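Local coordinates for protein C-type lectin domain family 4 member F (Mus musculus, PDB 6JJJ) that serves as a Kupffer cell receptor with affinity for galactose and fucose and could be involved in endocytosis, at residues N34-S39 and Q65-F70; R46-F51 and Y144-K149; H80-T85 and Q133-M138. All coordinates share one frame; numbering follows the deposited sequence.

Contact 1. Residues N34-S39 and Q65-F70; sequences NFYYFS and QEEQAF
An aromatic cluster of Tyr-36, Phe-38 and Phe-70 joins strand 34-38 to helix 65-75 in the C-type lectin domain. Tyr-36 and Phe-38, two apart on the strand, both point toward the helix. Phe-70 meets them with one corner of its ring. Its CE2 lies over one face of the Tyr-36 ring, near the rim, 3.6 Å from Tyr-36 CD1. The pair is T-shaped, with the edge of Phe-70 directed at the face of Tyr-36, centroids 5.1 Å apart and planes at 60°. The same CE2 reaches the edge of the Phe-38 ring, 3.9 Å from Phe-38 CZ. CG of Phe-70 is anti to the backbone N (chi1 170°), which carries the ring out from the helix to the strand. Phenylalanine suits this place, a flat apolar ring that can meet Tyr-36 and Phe-38 with its rim and stack on Phe-31 of strand 28-31. Tyrosine adds a hydroxyl: Tyr-36 OH donates to Glu-67 OE2 at the ring's edge, the carboxylate standing nearly perpendicular to the ring, though the modelled bond is so short that its length is doubtful. The same carboxylate oxygen forms a salt bridge with Lys-149 of the neighbouring strand 147-151, which would balance the charge of this buried carboxylate. Arg-40 of a second subunit packs against Phe-70, and the axes of strand 34-38 and helix 65-70 lie 12.1 Å apart.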
loop_
_atom_site.group_PDB
_atom_site.type_symbol
_atom_site.label_atom_id
_atom_site.label_comp_id
_atom_site.label_asym_id
_atom_site.label_seq_id
_atom_site.Cartn_x
_atom_site.Cartn_y
_atom_site.Cartn_z
ATOM N N ASN A 34 0.501 -13.694 -6.392
ATOM C CA ASN A 34 1.469 -12.918 -7.150
ATOM C C ASN A 34 1.125 -11.435 -7.111
ATOM O O ASN A 34 -0.004 -11.039 -6.805
ATOM C CB ASN A 34 1.553 -13.411 -8.600
ATOM C CG ASN A 34 1.942 -14.880 -8.700
ATOM O OD1 ASN A 34 3.111 -15.235 -8.519
ATOM N ND2 ASN A 34 0.967 -15.739 -8.981
ATOM N N PHE A 35 2.126 -10.619 -7.429
ATOM C CA PHE A 35 1.949 -9.184 -7.602
ATOM C C PHE A 35 1.991 -8.837 -9.086
ATOM O O PHE A 35 2.813 -9.370 -9.838
ATOM C CB PHE A 35 3.028 -8.401 -6.850
ATOM C CG PHE A 35 2.771 -8.280 -5.376
ATOM C CD1 PHE A 35 1.929 -7.297 -4.881
ATOM C CD2 PHE A 35 3.377 -9.152 -4.481
ATOM C CE1 PHE A 35 1.694 -7.188 -3.521
ATOM C CE2 PHE A 35 3.145 -9.047 -3.122
ATOM C CZ PHE A 35 2.304 -8.066 -2.641
ATOM N N TYR A 36 1.083 -7.961 -9.504
ATOM C CA TYR A 36 0.962 -7.555 -10.895
ATOM C C TYR A 36 1.178 -6.055 -11.013
ATOM O O TYR A 36 0.744 -5.285 -10.149
ATOM C CB TYR A 36 -0.410 -7.922 -11.461
ATOM C CG TYR A 36 -0.700 -9.401 -11.458
ATOM C CD1 TYR A 36 -1.088 -10.055 -10.296
ATOM C CD2 TYR A 36 -0.595 -10.144 -12.624
ATOM C CE1 TYR A 36 -1.358 -11.410 -10.300
ATOM C CE2 TYR A 36 -0.864 -11.494 -12.636
ATOM C CZ TYR A 36 -1.244 -12.124 -11.476
ATOM O OH TYR A 36 -1.510 -13.473 -11.502
ATOM N N TYR A 37 1.863 -5.645 -12.079
ATOM C CA TYR A 37 2.111 -4.237 -12.369
ATOM C C TYR A 37 1.554 -3.903 -13.746
ATOM O O TYR A 37 1.988 -4.479 -14.750
ATOM C CB TYR A 37 3.606 -3.920 -12.305
ATOM C CG TYR A 37 3.947 -2.504 -12.706
ATOM C CD1 TYR A 37 3.944 -1.474 -11.776
ATOM C CD2 TYR A 37 4.273 -2.199 -14.020
ATOM C CE1 TYR A 37 4.255 -0.175 -12.146
ATOM C CE2 TYR A 37 4.587 -0.910 -14.396
ATOM C CZ TYR A 37 4.574 0.099 -13.456
ATOM O OH TYR A 37 4.887 1.384 -13.838
ATOM N N PHE A 38 0.614 -2.965 -13.793
ATOM C CA PHE A 38 0.031 -2.491 -15.044
ATOM C C PHE A 38 0.715 -1.183 -15.420
ATOM O O PHE A 38 0.634 -0.199 -14.676
ATOM C CB PHE A 38 -1.481 -2.326 -14.909
ATOM C CG PHE A 38 -2.189 -3.611 -14.587
ATOM C CD1 PHE A 38 -2.240 -4.076 -13.283
ATOM C CD2 PHE A 38 -2.778 -4.367 -15.586
ATOM C CE1 PHE A 38 -2.875 -5.266 -12.978
ATOM C CE2 PHE A 38 -3.419 -5.558 -15.286
ATOM C CZ PHE A 38 -3.469 -6.007 -13.984
ATOM N N SER A 39 1.404 -1.181 -16.559
ATOM C CA SER A 39 2.307 -0.089 -16.876
ATOM C C SER A 39 1.530 1.188 -17.192
ATOM O O SER A 39 0.359 1.165 -17.587
ATOM C CB SER A 39 3.208 -0.460 -18.057
ATOM O OG SER A 39 2.458 -0.605 -19.249
ATOM N N GLN A 65 -7.951 -19.494 -15.252
ATOM C CA GLN A 65 -8.853 -18.638 -16.017
ATOM C C GLN A 65 -9.379 -17.464 -15.204
ATOM O O GLN A 65 -9.556 -16.370 -15.749
ATOM C CB GLN A 65 -10.037 -19.455 -16.546
ATOM C CG GLN A 65 -11.029 -19.889 -15.478
ATOM C CD GLN A 65 -12.100 -20.818 -16.019
ATOM O OE1 GLN A 65 -12.176 -21.063 -17.224
ATOM N NE2 GLN A 65 -12.934 -21.343 -15.128
ATOM N N GLU A 66 -9.661 -17.674 -13.915
ATOM C CA GLU A 66 -10.011 -16.559 -13.043
ATOM C C GLU A 66 -8.882 -15.540 -12.982
ATOM O O GLU A 66 -9.126 -14.358 -12.708
ATOM C CB GLU A 66 -10.349 -17.062 -11.640
ATOM C CG GLU A 66 -11.778 -17.559 -11.489
ATOM C CD GLU A 66 -12.222 -17.637 -10.038
ATOM O OE1 GLU A 66 -11.406 -17.335 -9.142
ATOM O OE2 GLU A 66 -13.393 -17.996 -9.794
ATOM N N GLU A 67 -7.642 -15.983 -13.199
ATOM C CA GLU A 67 -6.527 -15.049 -13.306
ATOM C C GLU A 67 -6.723 -14.102 -14.483
ATOM O O GLU A 67 -6.528 -12.888 -14.356
ATOM C CB GLU A 67 -5.212 -15.812 -13.446
ATOM C CG GLU A 67 -4.008 -14.913 -13.668
ATOM C CD GLU A 67 -2.696 -15.648 -13.505
ATOM O OE1 GLU A 67 -2.707 -16.896 -13.512
ATOM O OE2 GLU A 67 -1.651 -14.978 -13.370
ATOM N N GLN A 68 -7.098 -14.647 -15.647
ATOM C CA GLN A 68 -7.319 -13.805 -16.818
ATOM C C GLN A 68 -8.395 -12.762 -16.546
ATOM O O GLN A 68 -8.295 -11.621 -17.013
ATOM C CB GLN A 68 -7.700 -14.656 -18.033
ATOM C CG GLN A 68 -8.050 -13.819 -19.260
ATOM C CD GLN A 68 -7.550 -14.416 -20.567
ATOM O OE1 GLN A 68 -6.895 -15.458 -20.583
ATOM N NE2 GLN A 68 -7.850 -13.743 -21.674
ATOM N N ALA A 69 -9.435 -13.135 -15.798
ATOM C CA ALA A 69 -10.473 -12.169 -15.457
ATOM C C ALA A 69 -9.869 -10.976 -14.730
ATOM O O ALA A 69 -10.125 -9.823 -15.091
ATOM C CB ALA A 69 -11.553 -12.833 -14.602
ATOM N N PHE A 70 -9.024 -11.239 -13.731
ATOM C CA PHE A 70 -8.358 -10.159 -13.016
ATOM C C PHE A 70 -7.691 -9.197 -13.990
ATOM O O PHE A 70 -7.881 -7.978 -13.909
ATOM C CB PHE A 70 -7.332 -10.734 -12.041
ATOM C CG PHE A 70 -6.442 -9.702 -11.436
ATOM C CD1 PHE A 70 -6.939 -8.798 -10.514
ATOM C CD2 PHE A 70 -5.109 -9.624 -11.795
ATOM C CE1 PHE A 70 -6.120 -7.839 -9.956
ATOM C CE2 PHE A 70 -4.283 -8.667 -11.241
ATOM C CZ PHE A 70 -4.788 -7.774 -10.320
#

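Contact 2. Residues R46-F51 and Y144-K149; sequences REAEKF and YPWVCK
A chi1 of 66° sets CG of Trp-146 between its backbone N and carbonyl carbon and swings the indole against the helix, while Phe-51, with CG anti to the backbone N, extends its ring from the helix to meet it. Ala-48 lies over one face of the indole: its CB is 3.6 Å from Trp-146 CD2, and its CA makes a CH-pi contact 4.2 Å from the centroid of the six-membered ring, 16° off the normal. A methyl group suits this position, since it lets the helix backbone come close to the flat indole. Phe-51 presents a face to the far rim of the tryptophan, with Trp-146 CZ2 3.7 Å from Phe-51 CG and the ring planes at 58°. Cys-148 approaches from the edge of the phenyl ring, its SG 4.0 Å from Phe-51 CD1, a sulfur-aromatic contact. Beyond this packing, a covalent link reinforces the join: Cys-148 SG is bonded to Cys-52, the residue after Phe-51, in a disulfide characteristic of C-type lectin domains. Helix 45-54 is thus tied to strand 147-151, whose sheet neighbours are strands 34-38 and 58-59; Tyr-37 of the former meets the Phe-51 ring, and Leu-59 of the latter touches Trp-146.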
loop_
_atom_site.group_PDB
_atom_site.type_symbol
_atom_site.label_atom_id
_atom_site.label_comp_id
_atom_site.label_asym_id
_atom_site.label_seq_id
_atom_site.Cartn_x
_atom_site.Cartn_y
_atom_site.Cartn_z
ATOM N N ARG A 46 9.835 -6.571 -26.279
ATOM C CA ARG A 46 11.101 -6.822 -25.590
ATOM C C ARG A 46 11.378 -5.741 -24.548
ATOM O O ARG A 46 11.726 -6.042 -23.401
ATOM C CB ARG A 46 12.272 -6.909 -26.576
ATOM C CG ARG A 46 12.661 -5.582 -27.197
ATOM C CD ARG A 46 13.803 -5.730 -28.199
ATOM N NE ARG A 46 14.140 -4.447 -28.812
ATOM C CZ ARG A 46 13.628 -4.002 -29.955
ATOM N NH1 ARG A 46 12.764 -4.743 -30.633
ATOM N NH2 ARG A 46 13.985 -2.814 -30.426
ATOM N N GLU A 47 11.225 -4.470 -24.931
ATOM C CA GLU A 47 11.436 -3.384 -23.981
ATOM C C GLU A 47 10.536 -3.558 -22.767
ATOM O O GLU A 47 10.929 -3.252 -21.633
ATOM C CB GLU A 47 11.182 -2.037 -24.652
ATOM C CG GLU A 47 12.155 -1.694 -25.768
ATOM C CD GLU A 47 13.448 -1.084 -25.260
ATOM O OE1 GLU A 47 13.389 -0.080 -24.521
ATOM O OE2 GLU A 47 14.530 -1.610 -25.607
ATOM N N ALA A 48 9.319 -4.060 -22.986
ATOM C CA ALA A 48 8.432 -4.346 -21.866
ATOM C C ALA A 48 9.011 -5.450 -20.990
ATOM O O ALA A 48 8.892 -5.406 -19.760
ATOM C CB ALA A 48 7.043 -4.730 -22.379
ATOM N N GLU A 49 9.648 -6.451 -21.606
ATOM C CA GLU A 49 10.217 -7.551 -20.835
ATOM C C GLU A 49 11.465 -7.104 -20.086
ATOM O O GLU A 49 11.663 -7.478 -18.923
ATOM C CB GLU A 49 10.529 -8.726 -21.761
ATOM C CG GLU A 49 11.306 -9.853 -21.098
ATOM C CD GLU A 49 10.546 -10.512 -19.959
ATOM O OE1 GLU A 49 9.406 -10.091 -19.671
ATOM O OE2 GLU A 49 11.098 -11.448 -19.344
ATOM N N LYS A 50 12.314 -6.299 -20.730
ATOM C CA LYS A 50 13.474 -5.747 -20.040
ATOM C C LYS A 50 13.055 -5.012 -18.770
ATOM O O LYS A 50 13.764 -5.047 -17.756
ATOM C CB LYS A 50 14.243 -4.812 -20.975
ATOM C CG LYS A 50 14.799 -5.486 -22.224
ATOM C CD LYS A 50 16.180 -6.080 -21.951
ATOM C CE LYS A 50 16.711 -6.864 -23.142
ATOM N NZ LYS A 50 16.880 -6.020 -24.359
ATOM N N PHE A 51 11.890 -4.357 -18.798
ATOM C CA PHE A 51 11.385 -3.696 -17.598
ATOM C C PHE A 51 11.017 -4.724 -16.533
ATOM O O PHE A 51 11.507 -4.667 -15.399
ATOM C CB PHE A 51 10.173 -2.819 -17.939
ATOM C CG PHE A 51 9.598 -2.085 -16.751
ATOM C CD1 PHE A 51 8.760 -2.729 -15.853
ATOM C CD2 PHE A 51 9.897 -0.749 -16.537
ATOM C CE1 PHE A 51 8.240 -2.058 -14.760
ATOM C CE2 PHE A 51 9.376 -0.071 -15.449
ATOM C CZ PHE A 51 8.546 -0.726 -14.560
ATOM N N TYR A 144 2.948 -1.378 -27.215
ATOM C CA TYR A 144 1.789 -1.448 -26.343
ATOM C C TYR A 144 2.228 -1.340 -24.889
ATOM O O TYR A 144 3.409 -1.518 -24.571
ATOM C CB TYR A 144 1.022 -2.764 -26.526
ATOM C CG TYR A 144 0.282 -2.883 -27.833
ATOM C CD1 TYR A 144 -1.006 -2.384 -27.972
ATOM C CD2 TYR A 144 0.867 -3.504 -28.927
ATOM C CE1 TYR A 144 -1.687 -2.495 -29.165
ATOM C CE2 TYR A 144 0.194 -3.618 -30.122
ATOM C CZ TYR A 144 -1.082 -3.114 -30.237
ATOM O OH TYR A 144 -1.752 -3.231 -31.432
ATOM N N PRO A 145 1.302 -1.051 -23.973
ATOM C CA PRO A 145 1.608 -1.234 -22.543
ATOM C C PRO A 145 1.684 -2.717 -22.212
ATOM O O PRO A 145 1.529 -3.556 -23.106
ATOM C CB PRO A 145 0.444 -0.534 -21.833
ATOM C CG PRO A 145 -0.679 -0.566 -22.828
ATOM C CD PRO A 145 -0.051 -0.510 -24.201
ATOM N N TRP A 146 1.911 -3.063 -20.949
ATOM C CA TRP A 146 2.158 -4.453 -20.590
ATOM C C TRP A 146 1.753 -4.700 -19.144
ATOM O O TRP A 146 1.319 -3.793 -18.431
ATOM C CB TRP A 146 3.633 -4.812 -20.780
ATOM C CG TRP A 146 4.529 -4.059 -19.838
ATOM C CD1 TRP A 146 4.927 -4.453 -18.595
ATOM C CD2 TRP A 146 5.123 -2.776 -20.060
ATOM N NE1 TRP A 146 5.740 -3.499 -18.032
ATOM C CE2 TRP A 146 5.875 -2.459 -18.912
ATOM C CE3 TRP A 146 5.094 -1.864 -21.120
ATOM C CZ2 TRP A 146 6.592 -1.271 -18.796
ATOM C CZ3 TRP A 146 5.808 -0.686 -21.003
ATOM C CH2 TRP A 146 6.545 -0.399 -19.850
ATOM N N VAL A 147 1.905 -5.950 -18.712
ATOM C CA VAL A 147 1.662 -6.342 -17.327
ATOM C C VAL A 147 2.757 -7.310 -16.893
ATOM O O VAL A 147 3.008 -8.316 -17.564
ATOM C CB VAL A 147 0.261 -6.966 -17.161
ATOM C CG1 VAL A 147 0.065 -8.099 -18.160
ATOM C CG2 VAL A 147 0.052 -7.439 -15.736
ATOM N N CYS A 148 3.394 -7.012 -15.764
ATOM C CA CYS A 148 4.394 -7.889 -15.170
ATOM C C CYS A 148 3.765 -8.728 -14.063
ATOM O O CYS A 148 2.778 -8.326 -13.444
ATOM C CB CYS A 148 5.563 -7.089 -14.583
ATOM S SG CYS A 148 6.356 -5.870 -15.670
ATOM N N LYS A 149 4.355 -9.897 -13.807
ATOM C CA LYS A 149 3.929 -10.753 -12.704
ATOM C C LYS A 149 5.129 -11.130 -11.846
ATOM O O LYS A 149 6.220 -11.391 -12.362
ATOM C CB LYS A 149 3.227 -12.031 -13.200
ATOM C CG LYS A 149 2.762 -12.948 -12.069
ATOM C CD LYS A 149 1.611 -13.855 -12.485
ATOM C CE LYS A 149 2.097 -15.124 -13.173
ATOM N NZ LYS A 149 0.975 -16.073 -13.432
#

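Contact 3. Residues H80-T85 and Q133-M138; sequences HWIGLT and QQWNDM. With CA (calcium ion), chain H.
The calcium ion beside strand 135-138 is gripped by consecutive residues of one segment: by Asn-136 OD1, by the backbone oxygen of Asp-137 (Asp-137 O to calcium 2.6 Å), and by the carboxylate of that residue (Asp-137 OD1 to calcium 2.8 Å). A water at 2.3 Å from the ion joins them, and Asp-116 and Glu-126 complete the site. Asparagine and aspartate suit these places because each offers a hard oxygen on a short arm. Asp-137 OD2 is held by the backbone N of Asn-117, and Asn-136 ND2 by His-130, bonds that help to orient both ligand groups. Trp-135, Asn-136 and Asp-137 form the WND motif of C-type lectins, and in relatives this calcium site receives the sugar, so it is probably where galactose binds here.

Trp-135 and Met-138, which flank the two calcium ligands in sequence, make the apolar contact with strand 80-85. The indole of Trp-135 meets the side-chain ends of Ile-82 and Leu-84: Ile-82 CD1 sits over one face in a CH-pi contact, 4.0 Å from the centroid of the five-membered ring and 13° off its normal, while Leu-84 CD2 reaches Trp-135 CZ3 at 3.6 Å. Branched aliphatic chains suit a broad indole because their methyl ends can reach separate parts of it. At the far end of the strand Met-138 CB meets Trp-81 CH2 at 3.6 Å; with CG of Met-138 anti to the backbone N (chi1 180°) and a bend at chi2, its thioether leads away from the contact. Between the two segments runs strand 128-131, which supplies Val-129 to both Ile-82 and Leu-84, while Trp-135 also touches Gln-68 of helix 65-75.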
loop_
_atom_site.group_PDB
_atom_site.type_symbol
_atom_site.label_atom_id
_atom_site.label_comp_id
_atom_site.label_asym_id
_atom_site.label_seq_id
_atom_site.Cartn_x
_atom_site.Cartn_y
_atom_site.Cartn_z
ATOM N N HIS A 80 -2.806 -4.927 -23.626
ATOM C CA HIS A 80 -1.620 -5.046 -22.789
ATOM C C HIS A 80 -0.803 -6.252 -23.221
ATOM O O HIS A 80 -1.327 -7.368 -23.294
ATOM C CB HIS A 80 -1.976 -5.220 -21.303
ATOM C CG HIS A 80 -2.209 -3.945 -20.555
ATOM N ND1 HIS A 80 -1.402 -2.839 -20.697
ATOM C CD2 HIS A 80 -3.123 -3.623 -19.609
ATOM C CE1 HIS A 80 -1.825 -1.882 -19.891
ATOM N NE2 HIS A 80 -2.872 -2.329 -19.224
ATOM N N TRP A 81 0.486 -6.035 -23.471
ATOM C CA TRP A 81 1.382 -7.147 -23.756
ATOM C C TRP A 81 1.313 -8.207 -22.666
ATOM O O TRP A 81 0.954 -7.897 -21.525
ATOM C CB TRP A 81 2.831 -6.673 -23.868
ATOM C CG TRP A 81 3.211 -6.031 -25.146
ATOM C CD1 TRP A 81 3.859 -4.843 -25.299
ATOM C CD2 TRP A 81 2.990 -6.543 -26.463
ATOM N NE1 TRP A 81 4.057 -4.581 -26.629
ATOM C CE2 TRP A 81 3.529 -5.607 -27.367
ATOM C CE3 TRP A 81 2.386 -7.699 -26.966
ATOM C CZ2 TRP A 81 3.480 -5.792 -28.747
ATOM C CZ3 TRP A 81 2.339 -7.880 -28.334
ATOM C CH2 TRP A 81 2.883 -6.932 -29.209
ATOM N N ILE A 82 1.660 -9.453 -22.997
ATOM C CA ILE A 82 1.861 -10.508 -22.014
ATOM C C ILE A 82 3.003 -11.398 -22.492
ATOM O O ILE A 82 3.515 -11.252 -23.604
ATOM C CB ILE A 82 0.584 -11.336 -21.766
ATOM C CG1 ILE A 82 -0.050 -11.771 -23.086
ATOM C CG2 ILE A 82 -0.414 -10.531 -20.940
ATOM C CD1 ILE A 82 -1.170 -12.776 -22.919
ATOM N N GLY A 83 3.381 -12.348 -21.640
ATOM C CA GLY A 83 4.597 -13.113 -21.832
ATOM C C GLY A 83 4.505 -14.327 -22.731
ATOM O O GLY A 83 5.235 -15.303 -22.524
ATOM N N LEU A 84 3.629 -14.288 -23.729
ATOM C CA LEU A 84 3.487 -15.377 -24.685
ATOM C C LEU A 84 4.125 -14.997 -26.016
ATOM O O LEU A 84 4.154 -13.824 -26.398
ATOM C CB LEU A 84 2.013 -15.724 -24.898
ATOM C CG LEU A 84 1.710 -17.135 -25.406
ATOM C CD1 LEU A 84 2.232 -18.188 -24.442
ATOM C CD2 LEU A 84 0.213 -17.313 -25.635
ATOM N N THR A 85 4.658 -16.002 -26.709
ATOM C CA THR A 85 5.285 -15.770 -28.004
ATOM C C THR A 85 5.663 -17.096 -28.652
ATOM O O THR A 85 6.024 -18.058 -27.968
ATOM C CB THR A 85 6.533 -14.882 -27.868
ATOM O OG1 THR A 85 7.218 -14.815 -29.127
ATOM C CG2 THR A 85 7.475 -15.434 -26.802
ATOM N N GLN A 133 -9.688 -8.057 -24.520
ATOM C CA GLN A 133 -10.610 -8.956 -23.842
ATOM C C GLN A 133 -10.320 -10.418 -24.140
ATOM O O GLN A 133 -10.828 -11.288 -23.425
ATOM C CB GLN A 133 -12.067 -8.659 -24.226
ATOM C CG GLN A 133 -12.730 -7.622 -23.351
ATOM C CD GLN A 133 -14.240 -7.775 -23.328
ATOM O OE1 GLN A 133 -14.799 -8.646 -23.998
ATOM N NE2 GLN A 133 -14.901 -6.978 -22.496
ATOM N N GLN A 134 -9.526 -10.711 -25.164
ATOM C CA GLN A 134 -9.058 -12.054 -25.460
ATOM C C GLN A 134 -7.736 -11.879 -26.193
ATOM O O GLN A 134 -7.466 -10.824 -26.774
ATOM C CB GLN A 134 -10.089 -12.834 -26.285
ATOM C CG GLN A 134 -11.396 -13.134 -25.521
ATOM C CD GLN A 134 -12.159 -14.310 -26.103
ATOM O OE1 GLN A 134 -12.171 -14.511 -27.315
ATOM N NE2 GLN A 134 -12.871 -15.039 -25.249
ATOM N N TRP A 135 -6.904 -12.912 -26.154
ATOM C CA TRP A 135 -5.553 -12.779 -26.675
ATOM C C TRP A 135 -5.563 -12.465 -28.168
ATOM O O TRP A 135 -6.514 -12.769 -28.890
ATOM C CB TRP A 135 -4.757 -14.059 -26.442
ATOM C CG TRP A 135 -4.633 -14.432 -25.017
ATOM C CD1 TRP A 135 -5.017 -13.695 -23.938
ATOM C CD2 TRP A 135 -4.077 -15.644 -24.500
ATOM N NE1 TRP A 135 -4.740 -14.374 -22.779
ATOM C CE2 TRP A 135 -4.160 -15.573 -23.097
ATOM C CE3 TRP A 135 -3.519 -16.782 -25.089
ATOM C CZ2 TRP A 135 -3.704 -16.597 -22.272
ATOM C CZ3 TRP A 135 -3.068 -17.798 -24.270
ATOM C CH2 TRP A 135 -3.163 -17.699 -22.875
ATOM N N ASN A 136 -4.482 -11.837 -28.626
ATOM C CA ASN A 136 -4.249 -11.637 -30.050
ATOM C C ASN A 136 -2.746 -11.581 -30.274
ATOM O O ASN A 136 -2.051 -10.809 -29.607
ATOM C CB ASN A 136 -4.905 -10.350 -30.565
ATOM C CG ASN A 136 -4.461 -9.999 -31.976
ATOM O OD1 ASN A 136 -4.317 -10.875 -32.830
ATOM N ND2 ASN A 136 -4.237 -8.711 -32.223
ATOM N N ASP A 137 -2.239 -12.413 -31.182
ATOM C CA ASP A 137 -0.830 -12.325 -31.542
ATOM C C ASP A 137 -0.602 -11.061 -32.368
ATOM O O ASP A 137 -1.462 -10.643 -33.149
ATOM C CB ASP A 137 -0.373 -13.577 -32.293
ATOM C CG ASP A 137 -0.976 -13.706 -33.672
ATOM O OD1 ASP A 137 -2.052 -13.132 -33.932
ATOM O OD2 ASP A 137 -0.355 -14.406 -34.499
ATOM N N MET A 138 0.555 -10.434 -32.172
ATOM C CA MET A 138 0.788 -9.089 -32.674
ATOM C C MET A 138 2.250 -8.938 -33.060
ATOM O O MET A 138 3.112 -9.701 -32.617
ATOM C CB MET A 138 0.389 -8.045 -31.617
ATOM C CG MET A 138 0.591 -6.606 -32.024
ATOM S SD MET A 138 -0.400 -6.193 -33.477
ATOM C CE MET A 138 0.276 -4.593 -33.906
HETATM CA CA CA H . -3.248 -10.849 -35.034
HETATM O O HOH W 1 -4.817 -9.478 -35.971
#

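In the fold
From the N terminus, strand 34-38 is followed by helix 45-54, which opens contact 2 before helix 65-75 returns to the strand and closes contact 1; these two therefore cross. Strand 80-85 then opens contact 3, closed at 133-138 after a long excursion that supplies other calcium ligands. Only at 144-149 does contact 2 close, so contact 3 lies wholly within its span, in series with contact 1. Contacts 1 and 2 share the sheet containing strands 34-38 and 147-151, whereas contact 3 belongs to the second sheet. Pro-145 O, probably hydrogen-bonded to Trp-81 N at 2.7 Å, joins contact 2 to contact 3, linking the disulfide-bonded strand 147-151 to the sheet that carries calcium ligands.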